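Local coordinates for protein transcriptional regulator, TetR family (Agrobacterium tumefaciens, PDB 3C2B) that probably binds cis-regulatory DNA as a dimeric, all-helical transcription factor with a helix-turn-helix domain of the TetR type, at residues R16-L28 / W55-F69. Numbering follows the deposited sequence.
Sequences RQNAVLDQALRLL and WFGDRDGLLAAMITF
With chi1 of Phe-69 at 169°, CG lies opposite its backbone N and the ring swings across to helix 16-28, a knob among Asn-18, Leu-21, Asp-22 and Leu-25; in Leu-21 itself (chi1 -72°) CG stands beside the backbone N, which lets CD2 reach Phe-56 and Met-66 while CD1 stays against Phe-69. The evidence for a CH-pi contact is that Leu-21 CB sits 3.9 Å from the centroid of the Phe-69 ring, over one face. At the rim of that ring, Asp-22 OD1 lies near the plane, 3.2 Å from Phe-69 CE2, and Leu-25 CD2 borders the edge too. Leu-21 acts as a knob among Phe-56, Ala-65, Met-66 and Phe-69, its CD2 over a face of Phe-56 and 3.7 Å from Met-66 CG. Selenomethionine Met-66 is the third knob: SE lies 3.7 Å from Ala-24 CB, and the bend at the last torsion turns CE onto Ala-24 O, with Leu-25 and Leu-28 beyond. Farther toward the N-terminus, Val-20 CG2 reaches Trp-55 CZ3 at 3.5 Å, while Arg-16 NE comes obliquely up to Trp-55 CH2 and NH1 hydrogen-bonds to Ala-45 O. The axes of helices 16-28 and 59-69 cross at -96°, 10.0 Å apart. With three such knobs and no hydrogen bond between the segments, apolar interdigitation chiefly joins the first helix to the end of the predicted helix-turn-helix and the helix after it; the carboxylate oxygen at the ring edge probably adds weak electrostatic attraction to the aromatic hydrogens.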
ATOM      1  N   ARG A  16      -8.184 -14.630  30.823  1.00 73.78           N
ATOM      2  CA  ARG A  16      -7.780 -15.815  30.077  1.00 73.53           C
ATOM      3  C   ARG A  16      -7.904 -15.623  28.553  1.00 73.32           C
ATOM      4  O   ARG A  16      -7.018 -16.055  27.784  1.00 73.13           O
ATOM      5  CB  ARG A  16      -8.594 -17.026  30.550  1.00 73.75           C
ATOM      6  CG  ARG A  16      -8.327 -18.337  29.818  1.00 75.39           C
ATOM      7  CD  ARG A  16      -6.856 -18.747  29.845  1.00 77.47           C
ATOM      8  NE  ARG A  16      -6.683 -20.145  29.456  1.00 78.97           N
ATOM      9  CZ  ARG A  16      -5.613 -20.637  28.834  1.00 79.35           C
ATOM     10  NH1 ARG A  16      -4.599 -19.847  28.503  1.00 78.95           N
ATOM     11  NH2 ARG A  16      -5.568 -21.927  28.529  1.00 80.65           N
ATOM     12  N   GLN A  17      -9.006 -15.007  28.122  1.00 72.55           N
ATOM     13  CA  GLN A  17      -9.265 -14.778  26.700  1.00 72.06           C
ATOM     14  C   GLN A  17      -8.200 -13.863  26.070  1.00 71.47           C
ATOM     15  O   GLN A  17      -7.781 -14.087  24.927  1.00 71.12           O
ATOM     16  CB  GLN A  17     -10.670 -14.213  26.489  1.00 72.31           C
ATOM     17  CG  GLN A  17     -11.796 -15.226  26.667  1.00 72.12           C
ATOM     18  CD  GLN A  17     -13.167 -14.567  26.628  1.00 72.36           C
ATOM     19  OE1 GLN A  17     -13.637 -14.118  25.575  1.00 71.92           O
ATOM     20  NE2 GLN A  17     -13.820 -14.511  27.785  1.00 74.27           N
ATOM     21  N   ASN A  18      -7.759 -12.860  26.838  1.00 70.57           N
ATOM     22  CA  ASN A  18      -6.662 -11.972  26.446  1.00 70.03           C
ATOM     23  C   ASN A  18      -5.292 -12.679  26.329  1.00 69.94           C
ATOM     24  O   ASN A  18      -4.642 -12.591  25.277  1.00 70.13           O
ATOM     25  CB  ASN A  18      -6.601 -10.750  27.365  1.00 69.75           C
ATOM     26  CG  ASN A  18      -7.856  -9.885  27.272  1.00 69.32           C
ATOM     27  OD1 ASN A  18      -8.645 -10.006  26.331  1.00 68.85           O
ATOM     28  ND2 ASN A  18      -8.045  -9.011  28.252  1.00 68.98           N
ATOM     29  N   ALA A  19      -4.868 -13.392  27.375  1.00 68.82           N
ATOM     30  CA  ALA A  19      -3.620 -14.154  27.326  1.00 68.08           C
ATOM     31  C   ALA A  19      -3.547 -15.041  26.075  1.00 68.04           C
ATOM     32  O   ALA A  19      -2.489 -15.137  25.437  1.00 68.40           O
ATOM     33  CB  ALA A  19      -3.458 -14.987  28.570  1.00 68.16           C
ATOM     34  N   VAL A  20      -4.676 -15.671  25.731  1.00 66.82           N
ATOM     35  CA  VAL A  20      -4.791 -16.556  24.565  1.00 65.95           C
ATOM     36  C   VAL A  20      -4.620 -15.793  23.229  1.00 65.10           C
ATOM     37  O   VAL A  20      -3.867 -16.202  22.333  1.00 64.22           O
ATOM     38  CB  VAL A  20      -6.151 -17.341  24.593  1.00 66.14           C
ATOM     39  CG1 VAL A  20      -6.522 -17.903  23.208  1.00 66.08           C
ATOM     40  CG2 VAL A  20      -6.130 -18.468  25.660  1.00 66.00           C
ATOM     41  N   LEU A  21      -5.332 -14.678  23.117  1.00 64.44           N
ATOM     42  CA  LEU A  21      -5.249 -13.815  21.968  1.00 63.64           C
ATOM     43  C   LEU A  21      -3.833 -13.254  21.773  1.00 63.52           C
ATOM     44  O   LEU A  21      -3.394 -13.080  20.624  1.00 63.51           O
ATOM     45  CB  LEU A  21      -6.318 -12.715  22.061  1.00 63.76           C
ATOM     46  CG  LEU A  21      -7.763 -13.196  21.832  1.00 63.53           C
ATOM     47  CD1 LEU A  21      -8.783 -12.126  22.188  1.00 63.58           C
ATOM     48  CD2 LEU A  21      -8.008 -13.756  20.408  1.00 64.22           C
ATOM     49  N   ASP A  22      -3.120 -12.988  22.872  1.00 62.98           N
ATOM     50  CA  ASP A  22      -1.695 -12.640  22.810  1.00 63.51           C
ATOM     51  C   ASP A  22      -0.820 -13.732  22.180  1.00 63.67           C
ATOM     52  O   ASP A  22       0.127 -13.431  21.456  1.00 63.82           O
ATOM     53  CB  ASP A  22      -1.144 -12.260  24.184  1.00 63.52           C
ATOM     54  CG  ASP A  22      -1.329 -10.779  24.513  1.00 64.79           C
ATOM     55  OD1 ASP A  22      -1.528  -9.931  23.605  1.00 63.16           O
ATOM     56  OD2 ASP A  22      -1.261 -10.463  25.724  1.00 68.38           O
ATOM     57  N   GLN A  23      -1.131 -14.993  22.454  1.00 64.16           N
ATOM     58  CA  GLN A  23      -0.427 -16.102  21.807  1.00 64.40           C
ATOM     59  C   GLN A  23      -0.722 -16.167  20.312  1.00 64.17           C
ATOM     60  O   GLN A  23       0.165 -16.486  19.499  1.00 63.75           O
ATOM     61  CB  GLN A  23      -0.777 -17.439  22.465  1.00 64.65           C
ATOM     62  CG  GLN A  23      -0.070 -17.705  23.800  1.00 66.22           C
ATOM     63  CD  GLN A  23       1.385 -17.249  23.812  1.00 68.38           C
ATOM     64  OE1 GLN A  23       1.803 -16.537  24.724  1.00 68.87           O
ATOM     65  NE2 GLN A  23       2.157 -17.651  22.797  1.00 68.82           N
ATOM     66  N   ALA A  24      -1.971 -15.854  19.961  1.00 63.87           N
ATOM     67  CA  ALA A  24      -2.437 -15.936  18.579  1.00 63.33           C
ATOM     68  C   ALA A  24      -1.828 -14.814  17.723  1.00 63.43           C
ATOM     69  O   ALA A  24      -1.400 -15.056  16.585  1.00 63.59           O
ATOM     70  CB  ALA A  24      -3.965 -15.940  18.517  1.00 62.95           C
ATOM     71  N   LEU A  25      -1.787 -13.608  18.289  1.00 62.65           N
ATOM     72  CA  LEU A  25      -1.055 -12.469  17.716  1.00 62.15           C
ATOM     73  C   LEU A  25       0.430 -12.805  17.511  1.00 61.87           C
ATOM     74  O   LEU A  25       0.972 -12.546  16.438  1.00 60.91           O
ATOM     75  CB  LEU A  25      -1.208 -11.220  18.601  1.00 61.86           C
ATOM     76  CG  LEU A  25      -2.412 -10.285  18.374  1.00 63.01           C
ATOM     77  CD1 LEU A  25      -3.684 -11.018  17.924  1.00 62.61           C
ATOM     78  CD2 LEU A  25      -2.686  -9.375  19.579  1.00 61.08           C
ATOM     79  N   ARG A  26       1.055 -13.390  18.539  1.00 61.37           N
ATOM     80  CA  ARG A  26       2.439 -13.869  18.487  1.00 61.69           C
ATOM     81  C   ARG A  26       2.681 -14.862  17.336  1.00 61.23           C
ATOM     82  O   ARG A  26       3.623 -14.682  16.563  1.00 60.53           O
ATOM     83  CB  ARG A  26       2.841 -14.488  19.835  1.00 62.06           C
ATOM     84  CG  ARG A  26       4.122 -15.334  19.817  1.00 64.46           C
ATOM     85  CD  ARG A  26       4.803 -15.376  21.194  1.00 68.03           C
ATOM     86  NE  ARG A  26       5.428 -14.082  21.518  1.00 71.09           N
ATOM     87  CZ  ARG A  26       5.989 -13.762  22.689  1.00 72.68           C
ATOM     88  NH1 ARG A  26       6.027 -14.633  23.699  1.00 73.31           N
ATOM     89  NH2 ARG A  26       6.513 -12.552  22.852  1.00 72.91           N
ATOM     90  N   LEU A  27       1.846 -15.902  17.239  1.00 60.78           N
ATOM     91  CA  LEU A  27       1.995 -16.921  16.178  1.00 61.04           C
ATOM     92  C   LEU A  27       1.947 -16.273  14.806  1.00 60.16           C
ATOM     93  O   LEU A  27       2.704 -16.622  13.901  1.00 60.38           O
ATOM     94  CB  LEU A  27       0.892 -17.983  16.258  1.00 60.64           C
ATOM     95  CG  LEU A  27       1.044 -19.156  17.232  1.00 63.40           C
ATOM     96  CD1 LEU A  27      -0.274 -19.929  17.303  1.00 63.60           C
ATOM     97  CD2 LEU A  27       2.202 -20.096  16.846  1.00 63.22           C
ATOM     98  N   LEU A  28       1.052 -15.306  14.677  1.00 59.68           N
ATOM     99  CA  LEU A  28       0.790 -14.634  13.424  1.00 58.87           C
ATOM    100  C   LEU A  28       1.995 -13.802  12.929  1.00 58.31           C
ATOM    101  O   LEU A  28       2.366 -13.880  11.756  1.00 57.57           O
ATOM    102  CB  LEU A  28      -0.461 -13.761  13.608  1.00 59.75           C
ATOM    103  CG  LEU A  28      -1.536 -13.516  12.526  1.00 57.53           C
ATOM    104  CD1 LEU A  28      -1.642 -12.073  12.242  1.00 58.34           C
ATOM    105  CD2 LEU A  28      -1.416 -14.372  11.271  1.00 56.39           C
ATOM    106  N   TRP A  55     -15.270 -19.777  22.988  1.00 81.82           N
ATOM    107  CA  TRP A  55     -14.725 -18.438  23.212  1.00 82.53           C
ATOM    108  C   TRP A  55     -15.030 -17.480  22.053  1.00 82.51           C
ATOM    109  O   TRP A  55     -15.503 -16.356  22.283  1.00 82.35           O
ATOM    110  CB  TRP A  55     -13.209 -18.484  23.462  1.00 83.01           C
ATOM    111  CG  TRP A  55     -12.789 -19.096  24.791  1.00 83.64           C
ATOM    112  CD1 TRP A  55     -13.564 -19.287  25.902  1.00 84.32           C
ATOM    113  CD2 TRP A  55     -11.476 -19.558  25.139  1.00 84.49           C
ATOM    114  NE1 TRP A  55     -12.821 -19.862  26.912  1.00 84.37           N
ATOM    115  CE2 TRP A  55     -11.536 -20.034  26.468  1.00 84.02           C
ATOM    116  CE3 TRP A  55     -10.255 -19.620  24.450  1.00 84.63           C
ATOM    117  CZ2 TRP A  55     -10.420 -20.565  27.124  1.00 83.86           C
ATOM    118  CZ3 TRP A  55      -9.146 -20.159  25.108  1.00 84.32           C
ATOM    119  CH2 TRP A  55      -9.239 -20.619  26.427  1.00 83.61           C
ATOM    120  N   PHE A  56     -14.758 -17.936  20.821  1.00 82.52           N
ATOM    121  CA  PHE A  56     -14.732 -17.066  19.622  1.00 82.66           C
ATOM    122  C   PHE A  56     -15.599 -17.551  18.444  1.00 82.86           C
ATOM    123  O   PHE A  56     -15.416 -17.091  17.310  1.00 83.07           O
ATOM    124  CB  PHE A  56     -13.280 -16.849  19.106  1.00 82.26           C
ATOM    125  CG  PHE A  56     -12.240 -16.695  20.198  1.00 82.16           C
ATOM    126  CD1 PHE A  56     -11.177 -17.592  20.279  1.00 80.84           C
ATOM    127  CD2 PHE A  56     -12.324 -15.653  21.148  1.00 82.22           C
ATOM    128  CE1 PHE A  56     -10.208 -17.460  21.279  1.00 81.56           C
ATOM    129  CE2 PHE A  56     -11.364 -15.515  22.161  1.00 81.42           C
ATOM    130  CZ  PHE A  56     -10.304 -16.420  22.226  1.00 81.29           C
ATOM    131  N   GLY A  57     -16.529 -18.469  18.697  1.00 83.12           N
ATOM    132  CA  GLY A  57     -17.343 -19.042  17.623  1.00 83.31           C
ATOM    133  C   GLY A  57     -16.545 -20.031  16.789  1.00 83.45           C
ATOM    134  O   GLY A  57     -16.213 -21.112  17.264  1.00 83.63           O
ATOM    135  N   ASP A  58     -16.232 -19.659  15.549  1.00 83.39           N
ATOM    136  CA  ASP A  58     -15.449 -20.509  14.643  1.00 83.37           C
ATOM    137  C   ASP A  58     -14.067 -19.908  14.348  1.00 83.54           C
ATOM    138  O   ASP A  58     -13.638 -18.969  15.018  1.00 83.19           O
ATOM    139  CB  ASP A  58     -16.229 -20.770  13.341  1.00 83.26           C
ATOM    140  CG  ASP A  58     -17.011 -19.549  12.862  1.00 83.43           C
ATOM    141  OD1 ASP A  58     -18.121 -19.316  13.384  1.00 83.86           O
ATOM    142  OD2 ASP A  58     -16.527 -18.830  11.959  1.00 82.86           O
ATOM    143  N   ARG A  59     -13.370 -20.463  13.360  1.00 83.95           N
ATOM    144  CA  ARG A  59     -12.107 -19.900  12.886  1.00 84.52           C
ATOM    145  C   ARG A  59     -12.285 -18.419  12.538  1.00 84.58           C
ATOM    146  O   ARG A  59     -11.542 -17.574  13.033  1.00 84.32           O
ATOM    147  CB  ARG A  59     -11.567 -20.722  11.700  1.00 84.79           C
ATOM    148  CG  ARG A  59     -10.580 -20.035  10.702  1.00 85.84           C
ATOM    149  CD  ARG A  59      -9.371 -19.365  11.371  1.00 86.82           C
ATOM    150  NE  ARG A  59      -8.061 -19.746  10.823  1.00 88.34           N
ATOM    151  CZ  ARG A  59      -7.511 -19.313   9.681  1.00 88.48           C
ATOM    152  NH1 ARG A  59      -6.304 -19.746   9.353  1.00 87.47           N
ATOM    153  NH2 ARG A  59      -8.135 -18.468   8.860  1.00 88.81           N
ATOM    154  N   ASP A  60     -13.293 -18.114  11.721  1.00 84.99           N
ATOM    155  CA  ASP A  60     -13.546 -16.743  11.265  1.00 85.41           C
ATOM    156  C   ASP A  60     -13.842 -15.761  12.410  1.00 85.54           C
ATOM    157  O   ASP A  60     -13.500 -14.580  12.332  1.00 85.91           O
ATOM    158  CB  ASP A  60     -14.658 -16.717  10.203  1.00 85.46           C
ATOM    159  CG  ASP A  60     -14.130 -16.925   8.775  1.00 85.81           C
ATOM    160  OD1 ASP A  60     -14.638 -16.241   7.860  1.00 85.33           O
ATOM    161  OD2 ASP A  60     -13.216 -17.763   8.563  1.00 86.05           O
ATOM    162  N   GLY A  61     -14.468 -16.258  13.472  1.00 85.71           N
ATOM    163  CA  GLY A  61     -14.716 -15.448  14.663  1.00 85.61           C
ATOM    164  C   GLY A  61     -13.462 -15.224  15.496  1.00 85.57           C
ATOM    165  O   GLY A  61     -13.338 -14.207  16.172  1.00 85.60           O
ATOM    166  N   LEU A  62     -12.536 -16.181  15.461  1.00 85.35           N
ATOM    167  CA  LEU A  62     -11.295 -16.070  16.216  1.00 85.50           C
ATOM    168  C   LEU A  62     -10.445 -14.961  15.620  1.00 85.47           C
ATOM    169  O   LEU A  62      -9.887 -14.139  16.343  1.00 85.97           O
ATOM    170  CB  LEU A  62     -10.529 -17.399  16.203  1.00 85.55           C
ATOM    171  CG  LEU A  62      -9.022 -17.422  16.510  1.00 85.83           C
ATOM    172  CD1 LEU A  62      -8.678 -16.836  17.893  1.00 85.54           C
ATOM    173  CD2 LEU A  62      -8.488 -18.840  16.388  1.00 85.77           C
ATOM    174  N   LEU A  63     -10.363 -14.951  14.295  1.00 84.99           N
ATOM    175  CA  LEU A  63      -9.593 -13.955  13.550  1.00 84.63           C
ATOM    176  C   LEU A  63     -10.081 -12.537  13.842  1.00 84.27           C
ATOM    177  O   LEU A  63      -9.272 -11.613  13.965  1.00 84.42           O
ATOM    178  CB  LEU A  63      -9.697 -14.249  12.059  1.00 84.30           C
ATOM    179  CG  LEU A  63      -8.775 -15.332  11.491  1.00 84.84           C
ATOM    180  CD1 LEU A  63      -8.294 -16.338  12.532  1.00 83.34           C
ATOM    181  CD2 LEU A  63      -9.437 -16.015  10.291  1.00 84.91           C
ATOM    182  N   ALA A  64     -11.404 -12.391  13.966  1.00 83.51           N
ATOM    183  CA  ALA A  64     -12.045 -11.110  14.259  1.00 83.12           C
ATOM    184  C   ALA A  64     -11.766 -10.614  15.681  1.00 82.65           C
ATOM    185  O   ALA A  64     -11.602  -9.403  15.894  1.00 82.40           O
ATOM    186  CB  ALA A  64     -13.567 -11.189  13.998  1.00 83.12           C
ATOM    187  N   ALA A  65     -11.723 -11.539  16.646  1.00 82.22           N
ATOM    188  CA  ALA A  65     -11.470 -11.181  18.042  1.00 81.88           C
ATOM    189  C   ALA A  65     -10.020 -10.756  18.211  1.00 81.69           C
ATOM    190  O   ALA A  65      -9.733  -9.869  18.994  1.00 82.11           O
ATOM    191  CB  ALA A  65     -11.835 -12.328  18.998  1.00 81.79           C
HETATM  192  N   MSE A  66      -9.125 -11.395  17.465  1.00 80.99           N
HETATM  193  CA  MSE A  66      -7.722 -10.993  17.363  1.00 80.97           C
HETATM  194  C   MSE A  66      -7.571  -9.537  16.833  1.00 81.12           C
HETATM  195  O   MSE A  66      -6.816  -8.722  17.383  1.00 81.28           O
HETATM  196  CB  MSE A  66      -6.971 -11.961  16.427  1.00 80.53           C
HETATM  197  CG  MSE A  66      -6.819 -13.419  16.921  1.00 78.03           C
HETATM  198 SE   MSE A  66      -5.892 -14.583  15.602  0.60 80.74          SE
HETATM  199  CE  MSE A  66      -4.188 -13.631  15.458  1.00 74.95           C
ATOM    200  N   ILE A  67      -8.285  -9.233  15.755  1.00 81.40           N
ATOM    201  CA  ILE A  67      -8.327  -7.871  15.196  1.00 81.45           C
ATOM    202  C   ILE A  67      -8.929  -6.852  16.197  1.00 81.81           C
ATOM    203  O   ILE A  67      -8.359  -5.774  16.384  1.00 82.04           O
ATOM    204  CB  ILE A  67      -9.078  -7.819  13.835  1.00 81.35           C
ATOM    205  CG1 ILE A  67      -8.296  -8.601  12.769  1.00 81.82           C
ATOM    206  CG2 ILE A  67      -9.336  -6.361  13.387  1.00 79.48           C
ATOM    207  CD1 ILE A  67      -8.959  -8.696  11.386  1.00 81.42           C
ATOM    208  N   THR A  68     -10.058  -7.185  16.841  1.00 81.62           N
ATOM    209  CA  THR A  68     -10.692  -6.234  17.769  1.00 81.26           C
ATOM    210  C   THR A  68     -10.020  -6.190  19.151  1.00 80.94           C
ATOM    211  O   THR A  68     -10.147  -5.189  19.858  1.00 81.91           O
ATOM    212  CB  THR A  68     -12.214  -6.432  17.895  1.00 81.45           C
ATOM    213  OG1 THR A  68     -12.492  -7.644  18.604  1.00 81.84           O
ATOM    214  CG2 THR A  68     -12.864  -6.475  16.516  1.00 81.67           C
ATOM    215  N   PHE A  69      -9.330  -7.266  19.535  1.00 79.81           N
ATOM    216  CA  PHE A  69      -8.484  -7.293  20.745  1.00 78.94           C
ATOM    217  C   PHE A  69      -7.296  -6.352  20.548  1.00 78.06           C
ATOM    218  O   PHE A  69      -6.964  -5.585  21.444  1.00 77.45           O
ATOM    219  CB  PHE A  69      -7.993  -8.734  21.026  1.00 79.01           C
ATOM    220  CG  PHE A  69      -6.912  -8.849  22.090  1.00 79.40           C
ATOM    221  CD1 PHE A  69      -7.213  -8.682  23.446  1.00 78.11           C
ATOM    222  CD2 PHE A  69      -5.596  -9.172  21.738  1.00 78.46           C
ATOM    223  CE1 PHE A  69      -6.211  -8.804  24.432  1.00 78.06           C
ATOM    224  CE2 PHE A  69      -4.591  -9.302  22.728  1.00 77.81           C
ATOM    225  CZ  PHE A  69      -4.900  -9.123  24.071  1.00 77.30           C
TER